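Local coordinates for protein luciferase-like monooxygenase (Streptomyces bottropensis, PDB 4US5) that probably acts as a flavin-dependent monooxygenase of the bacterial luciferase family, incorporating oxygen from O2 into a substrate, at residues A35-Y40 with S325-A330; V226-E231 with S314-Q319; G78-S83 with I105-G110. One frame throughout, in Å; residues are numbered along the deposited sequence.

How the contacts relate
All three contacts belong to one barrel built on a parallel sheet. Contacts 1 and 2 lie on the same side of the chain's centre, their centres about 13 Å apart, and are joined by helix 319-332: Ser325 OG is 3.0 Å from Cys229 N and Tyr326 OH is 3.0 Å from Ser314 OG, both probable hydrogen bonds. Contact 3 lies on the opposite side, its centre about 23 Å from that of contact 1 and about 24 Å from that of contact 2; each time the nearest atoms are about 10 Å apart. Contacts 2 and 3 reach the same sheet, and each holds a backbone carbonyl that binds a sodium ion. Contact 1 joins helices outside the sheet.

Contact 1: A35-Y40 with S325-A330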
loop_
_atom_site.group_PDB
_atom_site.type_symbol
_atom_site.label_atom_id
_atom_site.label_comp_id
_atom_site.label_asym_id
_atom_site.label_seq_id
_atom_site.Cartn_x
_atom_site.Cartn_y
_atom_site.Cartn_z
ATOM N N ALA B 35 -17.803 1.740 -11.983
ATOM C CA ALA B 35 -18.552 0.978 -11.011
ATOM C C ALA B 35 -19.087 1.854 -9.897
ATOM O O ALA B 35 -20.225 1.670 -9.417
ATOM C CB ALA B 35 -17.688 -0.150 -10.468
ATOM N N ASP B 36 -18.298 2.845 -9.484
ATOM C CA ASP B 36 -18.751 3.796 -8.493
ATOM C C ASP B 36 -19.990 4.549 -9.022
ATOM O O ASP B 36 -21.038 4.590 -8.338
ATOM C CB ASP B 36 -17.598 4.779 -8.179
ATOM C CG ASP B 36 -17.880 5.720 -7.019
ATOM O OD1 ASP B 36 -18.496 5.338 -6.032
ATOM O OD2 ASP B 36 -17.362 6.861 -7.085
ATOM N N ARG B 37 -19.881 5.109 -10.202
ATOM C CA ARG B 37 -20.989 5.897 -10.812
ATOM C C ARG B 37 -22.237 5.054 -11.032
ATOM O O ARG B 37 -23.336 5.543 -10.861
ATOM C CB ARG B 37 -20.550 6.480 -12.146
ATOM C CG ARG B 37 -19.567 7.632 -11.926
ATOM C CD ARG B 37 -19.260 8.420 -13.168
ATOM N NE ARG B 37 -18.988 7.558 -14.338
ATOM C CZ ARG B 37 -17.766 7.102 -14.680
ATOM N NH1 ARG B 37 -16.684 7.418 -13.964
ATOM N NH2 ARG B 37 -17.617 6.353 -15.764
ATOM N N LEU B 38 -22.058 3.800 -11.422
ATOM C CA LEU B 38 -23.197 2.934 -11.771
ATOM C C LEU B 38 -23.938 2.328 -10.595
ATOM O O LEU B 38 -25.034 1.813 -10.775
ATOM C CB LEU B 38 -22.741 1.814 -12.702
ATOM C CG LEU B 38 -22.361 2.232 -14.112
ATOM C CD1 LEU B 38 -21.827 1.028 -14.867
ATOM C CD2 LEU B 38 -23.543 2.847 -14.852
ATOM N N GLY B 39 -23.359 2.358 -9.420
ATOM C CA GLY B 39 -23.994 1.852 -8.215
ATOM C C GLY B 39 -23.588 0.464 -7.786
ATOM O O GLY B 39 -24.306 -0.196 -7.052
ATOM N N TYR B 40 -22.420 -0.007 -8.236
ATOM C CA TYR B 40 -21.869 -1.241 -7.651
ATOM C C TYR B 40 -21.577 -1.032 -6.161
ATOM O O TYR B 40 -21.235 0.079 -5.725
ATOM C CB TYR B 40 -20.620 -1.699 -8.443
ATOM C CG TYR B 40 -20.922 -2.328 -9.795
ATOM C CD1 TYR B 40 -21.302 -1.572 -10.875
ATOM C CD2 TYR B 40 -20.732 -3.698 -9.997
ATOM C CE1 TYR B 40 -21.561 -2.164 -12.113
ATOM C CE2 TYR B 40 -20.982 -4.307 -11.215
ATOM C CZ TYR B 40 -21.404 -3.550 -12.270
ATOM O OH TYR B 40 -21.665 -4.115 -13.478
ATOM N N SER B 325 -19.588 -4.642 -20.751
ATOM C CA SER B 325 -20.115 -5.763 -19.968
ATOM C C SER B 325 -20.634 -5.294 -18.625
ATOM O O SER B 325 -21.781 -5.577 -18.253
ATOM C CB SER B 325 -19.054 -6.885 -19.840
ATOM O OG SER B 325 -19.586 -8.024 -19.152
ATOM N N TYR B 326 -19.844 -4.474 -17.906
ATOM C CA TYR B 326 -20.258 -3.995 -16.633
ATOM C C TYR B 326 -21.412 -2.988 -16.691
ATOM O O TYR B 326 -22.224 -2.934 -15.780
ATOM C CB TYR B 326 -19.039 -3.426 -15.828
ATOM C CG TYR B 326 -18.142 -4.499 -15.282
ATOM C CD1 TYR B 326 -17.092 -4.994 -16.023
ATOM C CD2 TYR B 326 -18.327 -5.019 -13.994
ATOM C CE1 TYR B 326 -16.252 -5.998 -15.528
ATOM C CE2 TYR B 326 -17.491 -6.027 -13.503
ATOM C CZ TYR B 326 -16.465 -6.509 -14.277
ATOM O OH TYR B 326 -15.587 -7.482 -13.752
ATOM N N ARG B 327 -21.437 -2.151 -17.738
ATOM C CA ARG B 327 -22.544 -1.220 -17.969
ATOM C C ARG B 327 -23.853 -1.968 -18.212
ATOM O O ARG B 327 -24.865 -1.662 -17.621
ATOM C CB ARG B 327 -22.269 -0.367 -19.201
ATOM C CG ARG B 327 -21.407 0.811 -18.940
ATOM C CD ARG B 327 -21.718 1.911 -19.966
ATOM N NE ARG B 327 -20.638 2.854 -20.041
ATOM C CZ ARG B 327 -20.585 3.966 -19.315
ATOM N NH1 ARG B 327 -21.573 4.263 -18.475
ATOM N NH2 ARG B 327 -19.536 4.784 -19.431
ATOM N N LEU B 328 -23.794 -2.965 -19.060
ATOM C CA LEU B 328 -24.998 -3.763 -19.397
ATOM C C LEU B 328 -25.514 -4.520 -18.193
ATOM O O LEU B 328 -26.732 -4.589 -17.955
ATOM C CB LEU B 328 -24.698 -4.731 -20.533
ATOM C CG LEU B 328 -24.438 -4.142 -21.896
ATOM C CD1 LEU B 328 -23.901 -5.215 -22.819
ATOM C CD2 LEU B 328 -25.699 -3.475 -22.484
ATOM N N LEU B 329 -24.597 -5.020 -17.351
ATOM C CA LEU B 329 -25.004 -5.691 -16.126
ATOM C C LEU B 329 -25.702 -4.759 -15.118
ATOM O O LEU B 329 -26.686 -5.141 -14.487
ATOM C CB LEU B 329 -23.798 -6.371 -15.432
ATOM C CG LEU B 329 -23.274 -7.644 -16.042
ATOM C CD1 LEU B 329 -21.916 -8.018 -15.418
ATOM C CD2 LEU B 329 -24.298 -8.749 -15.836
ATOM N N ALA B 330 -25.162 -3.565 -14.930
ATOM C CA ALA B 330 -25.771 -2.616 -14.050
ATOM C C ALA B 330 -27.226 -2.344 -14.483
ATOM O O ALA B 330 -28.112 -2.206 -13.637
ATOM C CB ALA B 330 -24.995 -1.315 -14.037
HETATM O O HOH W 1 -21.625 6.298 -15.841
HETATM O O HOH W 2 -19.032 6.892 -18.133
#
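Tyr326 supplies the polar tie: its carbonyl O receives Tyr40 OH at 2.6 Å. The hydroxyl comes in within the carbonyl plane, on a lone pair, with a C=O...donor angle of 119°. The same oxygen accepts the helical bond from Ala330 N, so two donors grip it. The two rings lie obliquely, planes at 54°, with Tyr326 CD2 3.8 Å from Tyr40 CZ, while Tyr326 OH goes on to Val312 O. A phenylalanine in place of Tyr40 would lack the hydroxyl that makes the one direct hydrogen bond between the segments, and would probably leave the two helices less firmly tied here. This is the meeting of helices 21-38 and 319-332, the first and last of the TIM-barrel chain, beside strand 6-11. Gly39, with positive phi (99°), ends the former in a Schellman motif, and Tyr40 follows at once. Arg327 CG lies 4.1 Å from Leu38 CD1, and the chain runs on extended to NE. Its NH2 stops 4.4 Å from Arg37 NH2; a water accepting from both probably eases the repulsion. Leu329 CB then lies 3.7 Å from Tyr40 OH. Ala330 CB touches both Leu38 CD1 and Tyr40 CE1, 4.0 Å from each.

Contact 2: V226-E231 with S314-Q319. With NA (sodium ion), chain M.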
loop_
_atom_site.group_PDB
_atom_site.type_symbol
_atom_site.label_atom_id
_atom_site.label_comp_id
_atom_site.label_asym_id
_atom_site.label_seq_id
_atom_site.Cartn_x
_atom_site.Cartn_y
_atom_site.Cartn_z
ATOM N N VAL B 226 -17.436 -15.126 -12.767
ATOM C CA VAL B 226 -17.020 -14.558 -14.013
ATOM C C VAL B 226 -18.237 -14.346 -14.899
ATOM O O VAL B 226 -19.113 -15.247 -15.056
ATOM C CB VAL B 226 -16.012 -15.460 -14.733
ATOM C CG1 VAL B 226 -15.839 -15.057 -16.174
ATOM C CG2 VAL B 226 -14.691 -15.429 -14.033
ATOM N N VAL B 227 -18.342 -13.142 -15.448
ATOM C CA VAL B 227 -19.411 -12.837 -16.365
ATOM C C VAL B 227 -18.838 -12.177 -17.597
ATOM O O VAL B 227 -17.964 -11.312 -17.500
ATOM C CB VAL B 227 -20.442 -11.888 -15.744
ATOM C CG1 VAL B 227 -21.586 -11.598 -16.708
ATOM C CG2 VAL B 227 -20.951 -12.439 -14.427
ATOM N N CYS B 228 -19.335 -12.599 -18.750
ATOM C CA CYS B 228 -19.004 -11.984 -20.018
ATOM C C CYS B 228 -20.307 -11.621 -20.725
ATOM O O CYS B 228 -20.992 -12.487 -21.296
ATOM C CB CYS B 228 -18.177 -12.977 -20.842
ATOM S SG CYS B 228 -17.617 -12.335 -22.415
ATOM N N CYS B 229 -20.699 -10.350 -20.602
ATOM C CA CYS B 229 -21.985 -9.865 -21.088
ATOM C C CYS B 229 -21.788 -8.896 -22.274
ATOM O O CYS B 229 -20.863 -8.067 -22.283
ATOM C CB CYS B 229 -22.750 -9.194 -19.965
ATOM S SG CYS B 229 -24.381 -8.589 -20.438
ATOM N N ALA B 230 -22.616 -9.041 -23.303
ATOM C CA ALA B 230 -22.619 -8.104 -24.435
ATOM C C ALA B 230 -24.057 -7.996 -24.915
ATOM O O ALA B 230 -24.924 -8.675 -24.393
ATOM C CB ALA B 230 -21.744 -8.586 -25.545
ATOM N N GLU B 231 -24.304 -7.087 -25.851
ATOM C CA GLU B 231 -25.682 -6.743 -26.202
ATOM C C GLU B 231 -26.448 -7.957 -26.721
ATOM O O GLU B 231 -27.625 -8.053 -26.503
ATOM C CB GLU B 231 -25.709 -5.593 -27.192
ATOM C CG GLU B 231 -27.099 -4.996 -27.385
ATOM C CD GLU B 231 -27.587 -4.174 -26.175
ATOM O OE1 GLU B 231 -27.072 -3.035 -26.005
ATOM O OE2 GLU B 231 -28.488 -4.646 -25.404
ATOM N N SER B 314 -14.021 -10.546 -14.510
ATOM C CA SER B 314 -13.973 -10.624 -15.953
ATOM C C SER B 314 -12.565 -10.969 -16.473
ATOM O O SER B 314 -11.547 -10.639 -15.847
ATOM C CB SER B 314 -14.504 -9.335 -16.565
ATOM O OG SER B 314 -13.785 -8.198 -16.076
HETATM N N MSE B 315 -12.531 -11.653 -17.614
HETATM C CA MSE B 315 -11.288 -11.989 -18.308
HETATM C C MSE B 315 -11.500 -11.581 -19.747
HETATM O O MSE B 315 -11.628 -12.419 -20.621
HETATM C CB MSE B 315 -11.019 -13.475 -18.194
HETATM C CG MSE B 315 -10.349 -13.849 -16.873
HETATM SE SE MSE B 315 -11.675 -14.034 -15.461
HETATM C CE MSE B 315 -10.599 -14.965 -14.109
ATOM N N ILE B 316 -11.540 -10.269 -19.986
ATOM C CA ILE B 316 -11.912 -9.698 -21.262
ATOM C C ILE B 316 -10.699 -8.935 -21.808
ATOM O O ILE B 316 -10.054 -8.165 -21.087
ATOM C CB ILE B 316 -13.140 -8.776 -21.112
ATOM C CG1 ILE B 316 -14.391 -9.619 -20.785
ATOM C CG2 ILE B 316 -13.371 -7.964 -22.356
ATOM C CD1 ILE B 316 -15.642 -8.825 -20.433
ATOM N N HIS B 317 -10.388 -9.161 -23.076
ATOM C CA HIS B 317 -9.164 -8.619 -23.662
ATOM C C HIS B 317 -9.233 -7.091 -23.793
ATOM O O HIS B 317 -8.273 -6.386 -23.478
ATOM C CB HIS B 317 -8.911 -9.232 -25.034
ATOM C CG HIS B 317 -7.756 -8.620 -25.756
ATOM N ND1 HIS B 317 -7.910 -7.605 -26.666
ATOM C CD2 HIS B 317 -6.419 -8.844 -25.661
ATOM C CE1 HIS B 317 -6.723 -7.223 -27.107
ATOM N NE2 HIS B 317 -5.800 -7.972 -26.525
ATOM N N ASP B 318 -10.349 -6.587 -24.311
ATOM C CA ASP B 318 -10.471 -5.195 -24.707
ATOM C C ASP B 318 -11.246 -4.406 -23.704
ATOM O O ASP B 318 -12.384 -4.695 -23.446
ATOM C CB ASP B 318 -11.136 -5.128 -26.112
ATOM C CG ASP B 318 -11.015 -3.741 -26.782
ATOM O OD1 ASP B 318 -11.226 -2.674 -26.158
ATOM O OD2 ASP B 318 -10.637 -3.743 -27.970
ATOM N N GLN B 319 -10.617 -3.361 -23.161
ATOM C CA GLN B 319 -11.251 -2.495 -22.195
ATOM C C GLN B 319 -12.622 -1.988 -22.629
ATOM O O GLN B 319 -13.509 -1.837 -21.796
ATOM C CB GLN B 319 -10.313 -1.341 -21.848
ATOM C CG GLN B 319 -10.853 -0.326 -20.869
ATOM C CD GLN B 319 -10.873 -0.782 -19.421
ATOM O OE1 GLN B 319 -10.879 -1.961 -19.131
ATOM N NE2 GLN B 319 -10.980 0.176 -18.517
HETATM NA NA NA M . -11.161 -8.471 -17.782
HETATM O O HOH W 3 -15.272 -12.161 -18.541
HETATM O O HOH W 4 -9.351 -6.787 -18.769
#
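Val226, in the second half of strand 221-229, has more surface buried here than any other residue, and its partner is Met315, present as selenomethionine. The valine turns CG1 anti to the backbone N (chi1 166°), which leaves CG2 beside that N and facing the opposite segment. Met315 sets out in another direction, CG anti to its carbonyl carbon, and is bent back at chi2 (83°), so that SE comes within 3.6 Å of Val226 CG2, the two side chains crossing at about a right angle. Ile316 is the second apolar prop. Its CG1 branch is extended (chi2 172°) and brings CD1 to 4.5 Å from Cys228 SG, a loose touch; Val239 of helix 233-251 packs on both residues.

Between these two patches the backbones no longer bond directly. Val227 still pairs with Val313, but beyond it the chains part, and a water donates to Val227 O at 3.0 Å and accepts from Met315 N at 2.9 Å. On the far side of the loop from this water, Ser314 O binds a sodium ion at 2.9 Å. A second water, 2.7 Å from NA, donates to Ile316 O, so the ion is linked to the loop backbone directly at Ser314 O and through the water at Ile316 O. Ser314 OG is engaged with Arg322 and Tyr326, and the residue also belongs to another sodium site, with Val10 and Gln12. Asp318 then serves as N-cap of helix 319-332. Loop 314-319, between strand 309-313 and helix 319-332, here packs on strand 221-229 at the carboxy-terminal rim of a TIM barrel, the end at which enzymes of this fold have their active sites.

Contact 3: G78-S83 with I105-G110; sequences GGVLLS and IDLGIG. With NA (sodium ion), chain N.
In Ile109, chi1 (-64°) sets CG1 anti to the carbonyl carbon and leaves CG2 anti to the backbone N, turned to Leu82, while chi2 (-57°) brings CD1 to Val80 CB. Leu82, its CG anti to the backbone N (chi1 -179°), crosses Ile109 obliquely, CB lying 3.7 Å from Ile109 CG2. Leu107 CD1 extends the patch to Val80 CG2, 4.2 Å away. Helix 87-100 covers this face: Phe94 packs on Val80 and Leu107, and Val90 on Leu82.

The backbones form a parallel bridge of Val80 with Ile109. Val80 N donates to Gly108 O at 2.8 Å, somewhat bent; Gly110 N donates to Val80 O at 3.0 Å, nearly straight. Both donors sit above the carbonyl planes. Gly108 O is also gripped by Ser77 OG. Strand 74-81, helix 87-100 and strand 105-110 make up a beta-alpha-beta unit of the TIM barrel. The peptide between Gly78 and Gly79 is cis without a proline, a feature also known on a barrel strand of bacterial luciferase and its flavin-dependent relatives. It falls where the CA atoms come nearest across the strands, Gly79 to Ile109: Gly79 CA lies 3.3 Å from Gly108 O, and a side chain on it would clash with Gly110 N.

Past the bridge, Leu81 is the centre of an inverse gamma turn, and its N donates to Glu47 OE1. Leu81 CD2 curls back to 3.7 Å from Gly110 O, and its CA-H points almost straight at the same oxygen. That carbonyl also binds a sodium ion, at 2.7 Å from NA, with Ser83 OG beside the ion.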
loop_
_atom_site.group_PDB
_atom_site.type_symbol
_atom_site.label_atom_id
_atom_site.label_comp_id
_atom_site.label_asym_id
_atom_site.label_seq_id
_atom_site.Cartn_x
_atom_site.Cartn_y
_atom_site.Cartn_z
ATOM N N GLY B 78 -9.635 -8.527 -2.262
ATOM C CA GLY B 78 -10.376 -9.775 -2.556
ATOM C C GLY B 78 -9.492 -10.807 -3.247
ATOM O O GLY B 78 -9.717 -11.113 -4.413
ATOM N N GLY B 79 -8.459 -11.309 -2.584
ATOM C CA GLY B 79 -8.193 -11.071 -1.168
ATOM C C GLY B 79 -6.700 -10.994 -0.858
ATOM O O GLY B 79 -5.862 -11.462 -1.647
ATOM N N VAL B 80 -6.356 -10.446 0.298
ATOM C CA VAL B 80 -4.999 -10.505 0.794
ATOM C C VAL B 80 -4.646 -11.936 1.216
ATOM O O VAL B 80 -5.383 -12.578 1.934
ATOM C CB VAL B 80 -4.812 -9.545 1.990
ATOM C CG1 VAL B 80 -3.531 -9.862 2.759
ATOM C CG2 VAL B 80 -4.784 -8.121 1.496
ATOM N N LEU B 81 -3.493 -12.405 0.770
ATOM C CA LEU B 81 -3.028 -13.776 1.089
ATOM C C LEU B 81 -2.337 -13.810 2.465
ATOM O O LEU B 81 -1.108 -13.728 2.597
ATOM C CB LEU B 81 -2.139 -14.263 -0.014
ATOM C CG LEU B 81 -2.766 -14.212 -1.391
ATOM C CD1 LEU B 81 -1.781 -14.752 -2.425
ATOM C CD2 LEU B 81 -4.118 -14.904 -1.501
ATOM N N LEU B 82 -3.168 -13.870 3.493
ATOM C CA LEU B 82 -2.754 -13.616 4.858
ATOM C C LEU B 82 -1.697 -14.613 5.346
ATOM O O LEU B 82 -0.900 -14.276 6.218
ATOM C CB LEU B 82 -3.963 -13.632 5.784
ATOM C CG LEU B 82 -3.716 -13.368 7.255
ATOM C CD1 LEU B 82 -3.055 -12.037 7.516
ATOM C CD2 LEU B 82 -5.051 -13.457 8.019
ATOM N N SER B 83 -1.655 -15.800 4.744
ATOM C CA SER B 83 -0.654 -16.789 5.137
ATOM C C SER B 83 0.747 -16.327 4.868
ATOM O O SER B 83 1.680 -16.897 5.397
ATOM C CB SER B 83 -0.858 -18.109 4.417
ATOM O OG SER B 83 -2.090 -18.690 4.781
ATOM N N ILE B 105 -13.509 0.633 3.722
ATOM C CA ILE B 105 -12.480 -0.353 3.345
ATOM C C ILE B 105 -12.891 -1.766 3.754
ATOM O O ILE B 105 -13.285 -2.019 4.909
ATOM C CB ILE B 105 -11.101 -0.006 3.959
ATOM C CG1 ILE B 105 -10.628 1.366 3.508
ATOM C CG2 ILE B 105 -10.071 -1.082 3.646
ATOM C CD1 ILE B 105 -10.490 1.584 2.007
ATOM N N ASP B 106 -12.791 -2.687 2.803
ATOM C CA ASP B 106 -12.954 -4.109 3.048
ATOM C C ASP B 106 -11.573 -4.778 3.103
ATOM O O ASP B 106 -10.749 -4.591 2.218
ATOM C CB ASP B 106 -13.739 -4.767 1.897
ATOM C CG ASP B 106 -15.163 -4.345 1.841
ATOM O OD1 ASP B 106 -15.710 -3.846 2.879
ATOM O OD2 ASP B 106 -15.791 -4.530 0.762
ATOM N N LEU B 107 -11.360 -5.608 4.118
ATOM C CA LEU B 107 -10.231 -6.465 4.181
ATOM C C LEU B 107 -10.670 -7.908 3.909
ATOM O O LEU B 107 -10.961 -8.674 4.848
ATOM C CB LEU B 107 -9.561 -6.340 5.546
ATOM C CG LEU B 107 -8.354 -7.203 5.873
ATOM C CD1 LEU B 107 -7.369 -7.310 4.720
ATOM C CD2 LEU B 107 -7.643 -6.648 7.105
ATOM N N GLY B 108 -10.756 -8.259 2.637
ATOM C CA GLY B 108 -10.991 -9.626 2.230
ATOM C C GLY B 108 -9.700 -10.425 2.295
ATOM O O GLY B 108 -8.641 -9.940 1.876
ATOM N N ILE B 109 -9.799 -11.627 2.842
ATOM C CA ILE B 109 -8.654 -12.515 3.092
ATOM C C ILE B 109 -8.871 -13.764 2.282
ATOM O O ILE B 109 -9.957 -14.320 2.301
ATOM C CB ILE B 109 -8.609 -12.914 4.580
ATOM C CG1 ILE B 109 -8.382 -11.697 5.460
ATOM C CG2 ILE B 109 -7.543 -13.976 4.831
ATOM C CD1 ILE B 109 -7.136 -10.918 5.147
ATOM N N GLY B 110 -7.852 -14.174 1.548
ATOM C CA GLY B 110 -7.926 -15.365 0.716
ATOM C C GLY B 110 -6.794 -16.345 0.972
ATOM O O GLY B 110 -5.794 -15.996 1.603
HETATM NA NA NA N . -3.451 -16.907 2.574
#